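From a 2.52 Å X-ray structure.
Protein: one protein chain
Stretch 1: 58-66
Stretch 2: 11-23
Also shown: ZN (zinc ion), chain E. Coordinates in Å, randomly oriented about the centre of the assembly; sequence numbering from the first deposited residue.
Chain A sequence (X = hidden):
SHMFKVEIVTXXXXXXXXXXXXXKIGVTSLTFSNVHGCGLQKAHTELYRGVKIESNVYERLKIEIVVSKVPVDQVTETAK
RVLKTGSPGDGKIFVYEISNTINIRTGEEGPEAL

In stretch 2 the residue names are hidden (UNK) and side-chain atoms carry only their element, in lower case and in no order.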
# COMPACT_ATOMS: atom_id res chain seq x y z
N TYR A 58 10.85 -9.38 11.76
CA TYR A 58 12.07 -8.71 11.33
C TYR A 58 11.78 -7.33 10.74
O TYR A 58 10.62 -6.90 10.67
CB TYR A 58 12.85 -9.58 10.33
CG TYR A 58 11.96 -10.32 9.36
CD1 TYR A 58 11.34 -11.50 9.72
CD2 TYR A 58 11.75 -9.82 8.07
CE1 TYR A 58 10.51 -12.18 8.84
CE2 TYR A 58 10.93 -10.50 7.18
CZ TYR A 58 10.31 -11.67 7.57
OH TYR A 58 9.49 -12.35 6.69
N GLU A 59 12.83 -6.62 10.35
CA GLU A 59 12.70 -5.29 9.78
C GLU A 59 12.62 -5.38 8.29
O GLU A 59 13.31 -6.18 7.67
CB GLU A 59 13.91 -4.44 10.13
CG GLU A 59 14.27 -4.52 11.57
CD GLU A 59 13.09 -4.20 12.44
OE1 GLU A 59 12.85 -4.97 13.39
OE2 GLU A 59 12.41 -3.19 12.15
N ARG A 60 11.78 -4.54 7.70
CA ARG A 60 11.65 -4.52 6.26
C ARG A 60 11.56 -3.09 5.75
O ARG A 60 11.05 -2.19 6.42
CB ARG A 60 10.44 -5.33 5.82
CG ARG A 60 10.49 -6.82 6.21
CD ARG A 60 11.30 -7.66 5.23
NE ARG A 60 12.73 -7.63 5.51
CZ ARG A 60 13.56 -8.63 5.23
NH1 ARG A 60 13.09 -9.75 4.69
NH2 ARG A 60 14.85 -8.53 5.52
N LEU A 61 12.08 -2.89 4.55
CA LEU A 61 12.00 -1.61 3.87
C LEU A 61 11.02 -1.77 2.72
O LEU A 61 11.19 -2.63 1.87
CB LEU A 61 13.38 -1.23 3.33
CG LEU A 61 13.47 0.00 2.43
CD1 LEU A 61 13.10 1.28 3.18
CD2 LEU A 61 14.87 0.09 1.85
N LYS A 62 9.98 -0.94 2.70
CA LYS A 62 9.01 -1.01 1.61
C LYS A 62 9.29 0.15 0.66
O LYS A 62 9.29 1.32 1.07
CB LYS A 62 7.59 -0.91 2.16
CG LYS A 62 6.48 -1.28 1.17
CD LYS A 62 5.13 -1.08 1.86
CE LYS A 62 3.98 -1.62 1.03
NZ LYS A 62 2.70 -1.43 1.78
N ILE A 63 9.55 -0.18 -0.61
CA ILE A 63 9.85 0.81 -1.62
C ILE A 63 8.81 0.77 -2.73
O ILE A 63 8.60 -0.27 -3.35
CB ILE A 63 11.21 0.55 -2.26
CG1 ILE A 63 12.33 0.65 -1.20
CG2 ILE A 63 11.45 1.52 -3.42
CD1 ILE A 63 13.62 0.03 -1.62
N GLU A 64 8.20 1.91 -3.01
CA GLU A 64 7.21 1.99 -4.07
C GLU A 64 7.65 2.88 -5.25
O GLU A 64 8.11 4.01 -5.08
CB GLU A 64 5.87 2.45 -3.50
CG GLU A 64 5.28 1.46 -2.52
CD GLU A 64 3.94 1.90 -1.97
OE1 GLU A 64 3.66 3.12 -1.94
OE2 GLU A 64 3.16 1.02 -1.56
N ILE A 65 7.50 2.34 -6.44
CA ILE A 65 7.89 3.02 -7.66
C ILE A 65 6.72 2.90 -8.62
O ILE A 65 6.20 1.81 -8.83
CB ILE A 65 9.13 2.36 -8.27
CG1 ILE A 65 10.19 2.15 -7.18
CG2 ILE A 65 9.69 3.21 -9.40
CD1 ILE A 65 11.22 1.10 -7.53
N VAL A 66 6.29 4.02 -9.18
CA VAL A 66 5.28 4.00 -10.22
C VAL A 66 5.98 4.22 -11.55
O VAL A 66 6.90 5.03 -11.63
CB VAL A 66 4.21 5.07 -10.00
CG1 VAL A 66 3.18 5.05 -11.12
CG2 VAL A 66 3.55 4.87 -8.64
N UNK A 11 15.23 -6.14 2.77
CA UNK A 11 16.15 -5.88 3.87
C UNK A 11 16.66 -4.44 3.79
O UNK A 11 16.96 -3.95 2.71
n UNK A 11 19.05 -11.10 3.28
n UNK A 11 19.66 -9.35 1.93
c UNK A 11 17.30 -6.89 3.77
c UNK A 11 19.36 -9.81 3.14
n UNK A 11 19.37 -9.00 4.19
c UNK A 11 18.55 -6.64 4.60
c UNK A 11 19.69 -7.57 4.13
N UNK A 12 16.74 -3.76 4.95
CA UNK A 12 17.10 -2.33 5.08
C UNK A 12 18.45 -1.90 4.46
O UNK A 12 18.66 -0.69 4.28
c UNK A 12 17.14 -2.13 6.59
c UNK A 12 16.31 -4.34 6.24
c UNK A 12 16.16 -3.14 7.13
N UNK A 13 19.34 -2.83 4.15
CA UNK A 13 20.62 -2.49 3.53
C UNK A 13 20.54 -2.33 2.01
O UNK A 13 19.57 -2.74 1.38
c UNK A 13 21.67 -3.53 3.90
N UNK A 14 21.59 -1.74 1.42
CA UNK A 14 21.74 -1.67 -0.04
C UNK A 14 20.89 -0.62 -0.76
O UNK A 14 20.78 -0.63 -1.99
n UNK A 14 22.86 -4.98 -1.08
o UNK A 14 23.61 -2.99 -1.80
c UNK A 14 21.49 -3.03 -0.67
c UNK A 14 22.75 -3.67 -1.23
N UNK A 15 20.28 0.28 0.01
CA UNK A 15 19.32 1.22 -0.55
C UNK A 15 20.00 2.17 -1.55
O UNK A 15 19.46 2.47 -2.61
c UNK A 15 15.60 3.09 -1.43
c UNK A 15 18.62 1.98 0.58
c UNK A 15 17.36 2.68 0.17
c UNK A 15 15.62 4.30 0.62
c UNK A 15 16.76 2.42 -1.05
c UNK A 15 15.04 4.03 -0.59
c UNK A 15 16.78 3.63 1.00
N UNK A 16 21.21 2.63 -1.21
CA UNK A 16 21.93 3.59 -2.05
C UNK A 16 22.27 3.09 -3.46
O UNK A 16 22.03 3.79 -4.44
c UNK A 16 24.00 5.06 -2.19
c UNK A 16 23.20 4.07 -1.35
c UNK A 16 23.22 6.32 -2.51
o UNK A 16 23.34 6.82 -3.65
o UNK A 16 22.47 6.81 -1.63
N UNK A 17 22.82 1.89 -3.57
CA UNK A 17 23.10 1.33 -4.89
C UNK A 17 21.81 1.24 -5.70
O UNK A 17 21.84 1.37 -6.93
c UNK A 17 24.27 -0.64 -6.11
n UNK A 17 25.81 -2.00 -8.36
c UNK A 17 25.34 -2.73 -7.15
c UNK A 17 23.77 -0.05 -4.77
c UNK A 17 25.20 -1.84 -5.90
N UNK A 18 20.69 1.01 -5.02
CA UNK A 18 19.40 0.91 -5.68
C UNK A 18 19.01 2.24 -6.31
O UNK A 18 18.62 2.30 -7.48
c UNK A 18 18.33 0.47 -4.68
c UNK A 18 17.11 -0.79 -6.52
c UNK A 18 16.00 -0.32 -4.34
c UNK A 18 17.32 -0.63 -5.02
N UNK A 19 19.10 3.31 -5.52
CA UNK A 19 18.81 4.65 -6.01
C UNK A 19 19.67 4.98 -7.23
O UNK A 19 19.17 5.56 -8.19
c UNK A 19 17.55 6.29 -1.40
c UNK A 19 19.01 5.68 -4.91
c UNK A 19 18.41 6.50 -2.62
n UNK A 19 17.89 7.29 -0.35
c UNK A 19 18.11 5.48 -3.70
N UNK A 20 20.95 4.60 -7.19
CA UNK A 20 21.84 4.80 -8.34
C UNK A 20 21.33 4.06 -9.56
O UNK A 20 21.21 4.64 -10.65
c UNK A 20 23.28 4.34 -8.05
o UNK A 20 24.61 6.94 -8.61
c UNK A 20 24.18 6.65 -7.49
n UNK A 20 23.82 7.57 -6.60
c UNK A 20 24.04 5.20 -7.05
N UNK A 21 21.01 2.78 -9.39
CA UNK A 21 20.63 1.95 -10.53
C UNK A 21 19.25 2.31 -11.07
O UNK A 21 19.05 2.36 -12.28
c UNK A 21 20.71 0.47 -10.17
c UNK A 21 23.18 0.16 -10.72
o UNK A 21 23.94 1.15 -10.68
o UNK A 21 23.28 -0.74 -11.58
c UNK A 21 22.09 0.03 -9.67
N UNK A 22 18.30 2.58 -10.18
CA UNK A 22 16.96 2.94 -10.62
C UNK A 22 17.02 4.30 -11.30
O UNK A 22 16.39 4.51 -12.34
c UNK A 22 15.98 2.96 -9.45
c UNK A 22 15.66 1.60 -8.84
c UNK A 22 14.99 0.70 -9.87
c UNK A 22 14.81 1.76 -7.61
N UNK A 23 17.76 5.22 -10.70
CA UNK A 23 18.00 6.52 -11.30
C UNK A 23 18.50 6.43 -12.74
O UNK A 23 18.03 7.16 -13.61
ZN ZN E . 1.19 -0.20 -1.30
O HOH W 1 0.62 0.47 1.12

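Position 11 carries three carbons in a row, a nitrogen, and a carbon bearing two more nitrogens, a guanidinium; its CA and CB each lie 3.4 Å from Arg-60 NH2. It is Arg-11. Its CA-to-CB bond points away overall, yet CB still touches Arg-60, whose guanidinium has the backbone N of Arg-11 over one face.

Position 12 has three carbons closing a ring onto the backbone nitrogen; the ring lies against Glu-59, and the CA of position 12 is 4.3 Å from Leu-61 CB. Such a ring identifies Pro-12, with CD 3.8 Å from Glu-59 O and CG 4.0 Å from Glu-59 CB.

A single carbon at position 13 points away from stretch 1 and identifies Ala-13. Position 14 shows two carbons, the second carrying one oxygen and one nitrogen: Asn-14, at the N-cap position, although its side chain makes no capping bond.

At position 15 one carbon leads to a six-carbon ring with no heteroatom, packed against Leu-61 and Ile-63; this is Phe-15. Leu-61 CD2 stands over the ring face, 4.1 Å from the centroid of Phe-15 in a CH-pi contact, and Ile-63 CD1 comes within 3.6 Å of Phe-15 CE1.

Positions 16 and 17 lie out of reach of the strand. Three carbons ending in two oxygens make the first Glu-16; four carbons in a row ending in nitrogen make the second Lys-17.

Position 18 has four carbons, forked at the second, and meets Ile-63: Leu-18, with CD1 3.6 Å from Ile-63 CD1.

Position 19 again has four carbons and a terminal nitrogen, hence Lys-19. Position 20 has three carbons, the last bearing one oxygen and one nitrogen: Gln-20, whose NE2 donates a hydrogen bond to Glu-16 OE2 (3.1 Å), one turn back. Three carbons and two oxygens at position 21 give Glu-21. None of these three touches stretch 1.

Four carbons forked at the second recur at position 22, against Ile-65: Leu-22, with CD1 3.7 Å from Ile-65 CD1. Position 23 has no side-chain atoms and is Gly-23; an ideal CB there would come 2.9 Å from Lys-19 O.

Arg-11 and Pro-12 run close to the strand, with CA separations of 5.3 Å to Arg-60 and Leu-61, respectively. The helix then runs nearly parallel to the strand, 10° between directions, at a distance bridged by side chains. Alternate strand residues Leu-61, Ile-63 and Ile-65 point toward it and meet Phe-15, Leu-18 and Leu-22. No hydrogen bond crosses between the stretches; the helical part of the contact consists of apolar side-chain packing.

Stretch 2 (11-23) RPANFEKLKQELG
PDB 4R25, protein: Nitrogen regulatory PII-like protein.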